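Local coordinates for protein alpha-L-rhamnosidase (Aspergillus terreus, PDB 6GSZ) that probably hydrolyses terminal non-reducing alpha-L-rhamnose residues from alpha-L-rhamnosides, as a calcium-binding glycoside hydrolase, at residues Q176-R181 / E206-G211; N221-T226 / P514-N519. All coordinates share one frame; numbering follows the deposited sequence.

Contact 1: Q176-R181 / E206-G211. With NAG (2-acetamido-2-deoxy-beta-D-glucopyranose), chain B.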
loop_
_atom_site.group_PDB
_atom_site.type_symbol
_atom_site.label_atom_id
_atom_site.label_comp_id
_atom_site.label_asym_id
_atom_site.label_seq_id
_atom_site.Cartn_x
_atom_site.Cartn_y
_atom_site.Cartn_z
ATOM N N GLN A 176 0.004 -12.862 -3.142
ATOM C CA GLN A 176 -0.933 -13.318 -2.109
ATOM C C GLN A 176 -0.249 -14.449 -1.322
ATOM O O GLN A 176 0.715 -15.059 -1.812
ATOM C CB GLN A 176 -2.268 -13.778 -2.712
ATOM C CG GLN A 176 -2.994 -12.653 -3.461
ATOM C CD GLN A 176 -2.583 -12.516 -4.916
ATOM O OE1 GLN A 176 -2.572 -13.519 -5.667
ATOM N NE2 GLN A 176 -2.271 -11.309 -5.392
ATOM N N SER A 177 -0.856 -14.837 -0.209
ATOM C CA SER A 177 -0.537 -16.057 0.501
ATOM C C SER A 177 -1.205 -17.159 -0.329
ATOM O O SER A 177 -2.261 -17.669 0.011
ATOM C CB SER A 177 -1.028 -16.025 1.931
ATOM O OG SER A 177 -0.331 -15.030 2.677
ATOM N N TYR A 178 -0.489 -17.573 -1.401
ATOM C CA TYR A 178 -1.123 -18.306 -2.511
ATOM C C TYR A 178 -1.710 -19.648 -2.078
ATOM O O TYR A 178 -2.668 -20.105 -2.723
ATOM C CB TYR A 178 -0.117 -18.607 -3.615
ATOM C CG TYR A 178 0.530 -17.409 -4.239
ATOM C CD1 TYR A 178 -0.190 -16.497 -4.998
ATOM C CD2 TYR A 178 1.893 -17.191 -4.116
ATOM C CE1 TYR A 178 0.436 -15.455 -5.664
ATOM C CE2 TYR A 178 2.538 -16.152 -4.755
ATOM C CZ TYR A 178 1.814 -15.258 -5.526
ATOM O OH TYR A 178 2.482 -14.243 -6.176
ATOM N N GLN A 179 -1.153 -20.287 -1.044
ATOM C CA GLN A 179 -1.716 -21.595 -0.638
ATOM C C GLN A 179 -3.120 -21.464 -0.036
ATOM O O GLN A 179 -3.806 -22.487 0.127
ATOM C CB GLN A 179 -0.794 -22.370 0.304
ATOM C CG GLN A 179 -0.682 -21.885 1.742
ATOM C CD GLN A 179 0.316 -20.791 1.990
ATOM O OE1 GLN A 179 0.429 -19.786 1.234
ATOM N NE2 GLN A 179 1.057 -20.990 3.080
ATOM N N TYR A 180 -3.490 -20.244 0.388
ATOM C CA TYR A 180 -4.809 -19.936 0.940
ATOM C C TYR A 180 -5.677 -19.153 -0.048
ATOM O O TYR A 180 -6.872 -19.425 -0.161
ATOM C CB TYR A 180 -4.667 -19.143 2.234
ATOM C CG TYR A 180 -3.880 -19.849 3.293
ATOM C CD1 TYR A 180 -4.368 -21.018 3.849
ATOM C CD2 TYR A 180 -2.662 -19.363 3.743
ATOM C CE1 TYR A 180 -3.668 -21.680 4.831
ATOM C CE2 TYR A 180 -1.928 -20.058 4.692
ATOM C CZ TYR A 180 -2.456 -21.191 5.265
ATOM O OH TYR A 180 -1.782 -21.916 6.198
ATOM N N ARG A 181 -5.078 -18.193 -0.736
ATOM C CA ARG A 181 -5.834 -17.226 -1.553
ATOM C C ARG A 181 -4.943 -16.864 -2.732
ATOM O O ARG A 181 -3.782 -16.516 -2.524
ATOM C CB ARG A 181 -6.202 -15.998 -0.719
ATOM C CG ARG A 181 -7.094 -14.987 -1.432
ATOM C CD ARG A 181 -7.438 -13.816 -0.543
ATOM N NE ARG A 181 -6.260 -12.987 -0.304
ATOM C CZ ARG A 181 -5.816 -11.969 -1.071
ATOM N NH1 ARG A 181 -6.602 -11.427 -2.022
ATOM N NH2 ARG A 181 -4.572 -11.508 -0.842
ATOM N N GLU A 206 8.556 -16.233 -13.023
ATOM C CA GLU A 206 8.495 -16.935 -11.728
ATOM C C GLU A 206 7.859 -16.056 -10.629
ATOM O O GLU A 206 7.252 -16.599 -9.719
ATOM C CB GLU A 206 9.891 -17.422 -11.341
ATOM C CG GLU A 206 10.881 -16.326 -11.063
ATOM C CD GLU A 206 12.281 -16.760 -10.729
ATOM O OE1 GLU A 206 12.635 -17.925 -11.055
ATOM O OE2 GLU A 206 13.054 -15.896 -10.191
ATOM N N GLY A 207 8.115 -14.752 -10.649
ATOM C CA GLY A 207 7.630 -13.887 -9.588
ATOM C C GLY A 207 8.003 -14.391 -8.208
ATOM O O GLY A 207 9.130 -14.806 -7.920
ATOM N N TRP A 208 7.066 -14.159 -7.289
ATOM C CA TRP A 208 7.137 -14.614 -5.922
ATOM C C TRP A 208 6.789 -16.096 -5.774
ATOM O O TRP A 208 7.170 -16.734 -4.790
ATOM C CB TRP A 208 6.171 -13.768 -5.059
ATOM C CG TRP A 208 6.467 -12.300 -5.012
ATOM C CD1 TRP A 208 7.333 -11.668 -4.168
ATOM C CD2 TRP A 208 5.895 -11.268 -5.838
ATOM N NE1 TRP A 208 7.313 -10.313 -4.384
ATOM C CE2 TRP A 208 6.415 -10.038 -5.379
ATOM C CE3 TRP A 208 4.927 -11.250 -6.849
ATOM C CZ2 TRP A 208 6.048 -8.824 -5.941
ATOM C CZ3 TRP A 208 4.538 -10.037 -7.383
ATOM C CH2 TRP A 208 5.081 -8.836 -6.918
ATOM N N TYR A 209 5.959 -16.619 -6.706
ATOM C CA TYR A 209 5.438 -17.996 -6.585
ATOM C C TYR A 209 6.590 -19.025 -6.525
ATOM O O TYR A 209 6.594 -19.944 -5.703
ATOM C CB TYR A 209 4.467 -18.284 -7.748
ATOM C CG TYR A 209 3.552 -19.458 -7.497
ATOM C CD1 TYR A 209 3.947 -20.760 -7.798
ATOM C CD2 TYR A 209 2.320 -19.267 -6.908
ATOM C CE1 TYR A 209 3.124 -21.837 -7.512
ATOM C CE2 TYR A 209 1.484 -20.329 -6.656
ATOM C CZ TYR A 209 1.877 -21.609 -6.956
ATOM O OH TYR A 209 1.063 -22.661 -6.649
ATOM N N SER A 210 7.563 -18.853 -7.413
ATOM C CA SER A 210 8.717 -19.760 -7.487
ATOM C C SER A 210 10.078 -19.051 -7.472
ATOM O O SER A 210 11.086 -19.766 -7.491
ATOM C CB SER A 210 8.623 -20.743 -8.627
ATOM O OG SER A 210 8.572 -20.069 -9.866
ATOM N N GLY A 211 10.153 -17.720 -7.512
ATOM C CA GLY A 211 11.405 -17.044 -7.486
ATOM C C GLY A 211 12.134 -17.107 -6.156
ATOM O O GLY A 211 11.606 -17.528 -5.134
HETATM C C1 NAG B . 1.016 -24.870 8.202
HETATM C C2 NAG B . 1.337 -25.037 6.707
HETATM C C3 NAG B . 2.221 -26.240 6.482
HETATM C C4 NAG B . 3.476 -26.176 7.319
HETATM C C5 NAG B . 3.069 -25.983 8.781
HETATM C C6 NAG B . 4.301 -25.755 9.645
HETATM C C7 NAG B . -0.133 -24.355 4.855
HETATM C C8 NAG B . -1.452 -24.627 4.176
HETATM N N2 NAG B . 0.147 -25.159 5.913
HETATM O O3 NAG B . 2.568 -26.295 5.105
HETATM O O4 NAG B . 4.142 -27.421 7.140
HETATM O O5 NAG B . 2.272 -24.789 8.870
HETATM O O6 NAG B . 5.142 -24.702 9.068
HETATM O O7 NAG B . 0.632 -23.447 4.493
HETATM O O HOH W 1 4.220 -14.672 -8.302
#

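Contact 2: N221-T226 / P514-N519. With NAG (2-acetamido-2-deoxy-beta-D-glucopyranose), chain B; MAN (alpha-D-mannopyranose), chain C.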
loop_
_atom_site.group_PDB
_atom_site.type_symbol
_atom_site.label_atom_id
_atom_site.label_comp_id
_atom_site.label_asym_id
_atom_site.label_seq_id
_atom_site.Cartn_x
_atom_site.Cartn_y
_atom_site.Cartn_z
ATOM N N ASN A 221 11.299 -21.546 -5.219
ATOM C CA ASN A 221 10.281 -22.605 -5.336
ATOM C C ASN A 221 9.437 -22.712 -4.068
ATOM O O ASN A 221 9.087 -23.819 -3.625
ATOM C CB ASN A 221 10.922 -23.950 -5.709
ATOM C CG ASN A 221 11.652 -23.868 -7.022
ATOM O OD1 ASN A 221 11.128 -23.273 -7.961
ATOM N ND2 ASN A 221 12.827 -24.503 -7.100
ATOM N N ILE A 222 9.058 -21.545 -3.507
ATOM C CA ILE A 222 8.411 -21.553 -2.199
ATOM C C ILE A 222 6.994 -22.162 -2.301
ATOM O O ILE A 222 6.566 -22.963 -1.432
ATOM C CB ILE A 222 8.377 -20.134 -1.591
ATOM C CG1 ILE A 222 9.809 -19.687 -1.257
ATOM C CG2 ILE A 222 7.506 -20.083 -0.349
ATOM C CD1 ILE A 222 9.948 -18.224 -0.875
ATOM N N TYR A 223 6.254 -21.749 -3.331
ATOM C CA TYR A 223 4.856 -22.151 -3.496
ATOM C C TYR A 223 4.686 -23.306 -4.486
ATOM O O TYR A 223 3.691 -24.038 -4.461
ATOM C CB TYR A 223 3.993 -20.966 -3.923
ATOM C CG TYR A 223 3.983 -19.878 -2.889
ATOM C CD1 TYR A 223 3.073 -19.911 -1.839
ATOM C CD2 TYR A 223 4.893 -18.832 -2.921
ATOM C CE1 TYR A 223 3.046 -18.913 -0.879
ATOM C CE2 TYR A 223 4.877 -17.838 -1.947
ATOM C CZ TYR A 223 3.953 -17.879 -0.923
ATOM O OH TYR A 223 3.909 -16.846 -0.006
ATOM N N GLY A 224 5.691 -23.504 -5.343
ATOM C CA GLY A 224 5.735 -24.516 -6.405
ATOM C C GLY A 224 7.043 -24.337 -7.118
ATOM O O GLY A 224 7.759 -23.391 -6.900
ATOM N N ASP A 225 7.357 -25.293 -8.004
ATOM C CA ASP A 225 8.650 -25.266 -8.691
ATOM C C ASP A 225 8.482 -25.171 -10.194
ATOM O O ASP A 225 9.500 -25.326 -10.908
ATOM C CB ASP A 225 9.501 -26.484 -8.342
ATOM C CG ASP A 225 8.984 -27.820 -8.818
ATOM O OD1 ASP A 225 7.911 -27.882 -9.431
ATOM O OD2 ASP A 225 9.744 -28.786 -8.637
ATOM N N THR A 226 7.264 -24.969 -10.696
ATOM C CA THR A 226 6.956 -25.052 -12.133
ATOM C C THR A 226 6.078 -23.857 -12.556
ATOM O O THR A 226 5.070 -23.558 -11.909
ATOM C CB THR A 226 6.298 -26.392 -12.477
ATOM O OG1 THR A 226 7.175 -27.448 -12.082
ATOM C CG2 THR A 226 6.029 -26.510 -13.969
ATOM N N PRO A 514 2.732 -12.002 2.950
ATOM C CA PRO A 514 2.711 -13.471 3.102
ATOM C C PRO A 514 3.935 -14.040 3.832
ATOM O O PRO A 514 5.039 -13.447 3.787
ATOM C CB PRO A 514 2.740 -13.950 1.645
ATOM C CG PRO A 514 2.042 -12.817 0.868
ATOM C CD PRO A 514 2.581 -11.571 1.553
ATOM N N ASN A 515 3.689 -15.125 4.555
ATOM C CA ASN A 515 4.699 -15.691 5.423
ATOM C C ASN A 515 5.593 -16.677 4.634
ATOM O O ASN A 515 5.143 -17.774 4.332
ATOM C CB ASN A 515 4.045 -16.381 6.608
ATOM C CG ASN A 515 5.037 -17.110 7.481
ATOM O OD1 ASN A 515 6.192 -16.677 7.550
ATOM N ND2 ASN A 515 4.541 -18.131 8.203
ATOM N N ILE A 516 6.866 -16.311 4.457
ATOM C CA ILE A 516 7.839 -17.163 3.776
ATOM C C ILE A 516 8.706 -17.911 4.781
ATOM O O ILE A 516 9.595 -18.626 4.363
ATOM C CB ILE A 516 8.720 -16.346 2.812
ATOM C CG1 ILE A 516 9.476 -15.209 3.519
ATOM C CG2 ILE A 516 7.863 -15.860 1.680
ATOM C CD1 ILE A 516 10.692 -14.673 2.810
ATOM N N HIS A 517 8.516 -17.698 6.087
ATOM C CA HIS A 517 9.439 -18.145 7.135
ATOM C C HIS A 517 8.955 -19.370 7.926
ATOM O O HIS A 517 9.686 -19.824 8.845
ATOM C CB HIS A 517 9.754 -17.005 8.118
ATOM C CG HIS A 517 10.465 -15.861 7.476
ATOM N ND1 HIS A 517 10.181 -14.545 7.755
ATOM C CD2 HIS A 517 11.483 -15.828 6.579
ATOM C CE1 HIS A 517 10.981 -13.753 7.030
ATOM N NE2 HIS A 517 11.772 -14.518 6.295
ATOM N N GLY A 518 7.794 -19.932 7.617
ATOM C CA GLY A 518 7.346 -21.154 8.339
ATOM C C GLY A 518 6.771 -20.824 9.714
ATOM O O GLY A 518 6.281 -19.712 9.898
ATOM N N ASN A 519 6.854 -21.770 10.671
ATOM C CA ASN A 519 6.112 -21.653 11.907
ATOM C C ASN A 519 6.997 -21.398 13.143
ATOM O O ASN A 519 6.498 -21.425 14.267
ATOM C CB ASN A 519 5.200 -22.861 12.106
ATOM C CG ASN A 519 5.947 -24.101 12.539
ATOM O OD1 ASN A 519 7.174 -24.150 12.451
ATOM N ND2 ASN A 519 5.210 -25.118 12.982
HETATM C C1 NAG B . 1.016 -24.870 8.202
HETATM C C2 NAG B . 1.337 -25.037 6.707
HETATM C C3 NAG B . 2.221 -26.240 6.482
HETATM C C4 NAG B . 3.476 -26.176 7.319
HETATM C C5 NAG B . 3.069 -25.983 8.781
HETATM C C6 NAG B . 4.301 -25.755 9.645
HETATM C C7 NAG B . -0.133 -24.355 4.855
HETATM C C8 NAG B . -1.452 -24.627 4.176
HETATM N N2 NAG B . 0.147 -25.159 5.913
HETATM O O3 NAG B . 2.568 -26.295 5.105
HETATM O O4 NAG B . 4.142 -27.421 7.140
HETATM O O5 NAG B . 2.272 -24.789 8.870
HETATM O O6 NAG B . 5.142 -24.702 9.068
HETATM O O7 NAG B . 0.632 -23.447 4.493
HETATM C C1 MAN C . 13.227 -27.134 0.491
HETATM C C2 MAN C . 14.383 -26.173 0.236
HETATM C C3 MAN C . 13.895 -24.728 0.225
HETATM C C4 MAN C . 12.701 -24.587 -0.745
HETATM C C5 MAN C . 11.601 -25.591 -0.360
HETATM C C6 MAN C . 10.377 -25.381 -1.264
HETATM O O2 MAN C . 15.002 -26.493 -1.010
HETATM O O3 MAN C . 14.977 -23.887 -0.111
HETATM O O4 MAN C . 12.052 -23.316 -0.683
HETATM O O5 MAN C . 12.144 -26.923 -0.422
HETATM O O6 MAN C . 10.866 -25.730 -2.546
#

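Contact 1: Q176-R181 / E206-G211
Tyr178 and Tyr209 meet ring against ring, with CD2 of Tyr209 resting 3.5 Å from CD2 of Tyr178, over one face of the Tyr178 ring and toward its rim. The two planes are inclined at 52° and the centroids lie 5.1 Å apart, an oblique packing between stacked and perpendicular. The opposite face of Tyr178 is covered by the carbonyl O of Gln176, which sits over the ring centre, so the phenol is clasped between its own loop and the weakly helical turn at 207-210. At the ring edge the hydroxyl passes Trp208, its OH 3.9 Å from Trp208 CB. Tyr209 reaches across because its CG stands anti to the backbone N (chi1 -161°).

The polar end is handled separately. A water donates to Tyr178 OH at 2.8 Å and accepts from Tyr209 N at 3.1 Å, while the same hydroxyl is hydrogen-bonded to Gly174 O. At the backbone end of Tyr178, Ser177 O accepts from Tyr180 N and Arg181 N, from opposite faces of its plane, which closes the turn holding Tyr178. Farther out, Gln179 NE2 donates almost straight to O7 of a glycan NAG (2.9 Å, 173°). Two parts of the N-terminal rhamnosidase domain are thus joined by aromatic packing, and the buried phenol keeps its polarity satisfied through a water and a carbonyl.

Contact 2: N221-T226 / P514-N519
Tyr223 brings the hydroxyl end of its ring to Pro514, its OH lying 3.5 Å from Pro514 CB, and the two side chains cross at about a right angle. One face of the Tyr223 ring is covered toward its rim by CG2 of the preceding Ile222, and the ring also makes an edge-to-face pair with Tyr178. The imidazole of His517 is likewise covered on one face by a neighbour in sequence, CG1 of Ile516.

Beside the tyrosine, the isoleucines meet by single methyls: Ile222 CD1 lies 4.1 Å from Ile516 CG2. An extended Ile222 chain (chi2 170°) delivers that methyl. The hydroxyl of Tyr223, though set against proline carbon, is hydrogen-bonded to Trp175 NE1.

Pro514 follows a cis peptide bond, and the loop beyond it is shaped by Asn515. Its OD1 accepts from His517 N at 2.9 Å, an Asx turn with the donor well above the carbonyl plane, and its ND2 gives a nearly straight bond to Gly518 O (2.9 Å, 171°), with that oxygen in the amide plane. Sugars border both loops: a mannose O6 donates to Asn221 O at 2.8 Å, and Asn519 ND2 is 3.5 Å from C6 of a NAG. Across the junction of the N-terminal and six-hairpin regions, then, contact rests on paired methyls and a tyrosine hydroxyl against proline carbon, while polar bonds shape the six-hairpin loop.

Contact 1 is buried and lies wholly within the N-terminal rhamnosidase domain, whereas contact 2 is only partly buried and joins that domain to the six-hairpin glycosidase domain. Their centres are about 7 Å apart, and they touch directly: Ser210 O and Tyr209 O probably accept from Asn221 N and Tyr223 N, while Ser177 OG packs on Pro514 CB. The pair illustrates how chemistry follows place. In contact 1 two tyrosine rings pack and a water links hydroxyl to backbone; in contact 2 a tyrosine hydroxyl meets proline, two isoleucine methyls touch, and sugars approach the loops. Both contacts border the same NAG, from Gln179 and Tyr180 in one and from Asn519 in the other.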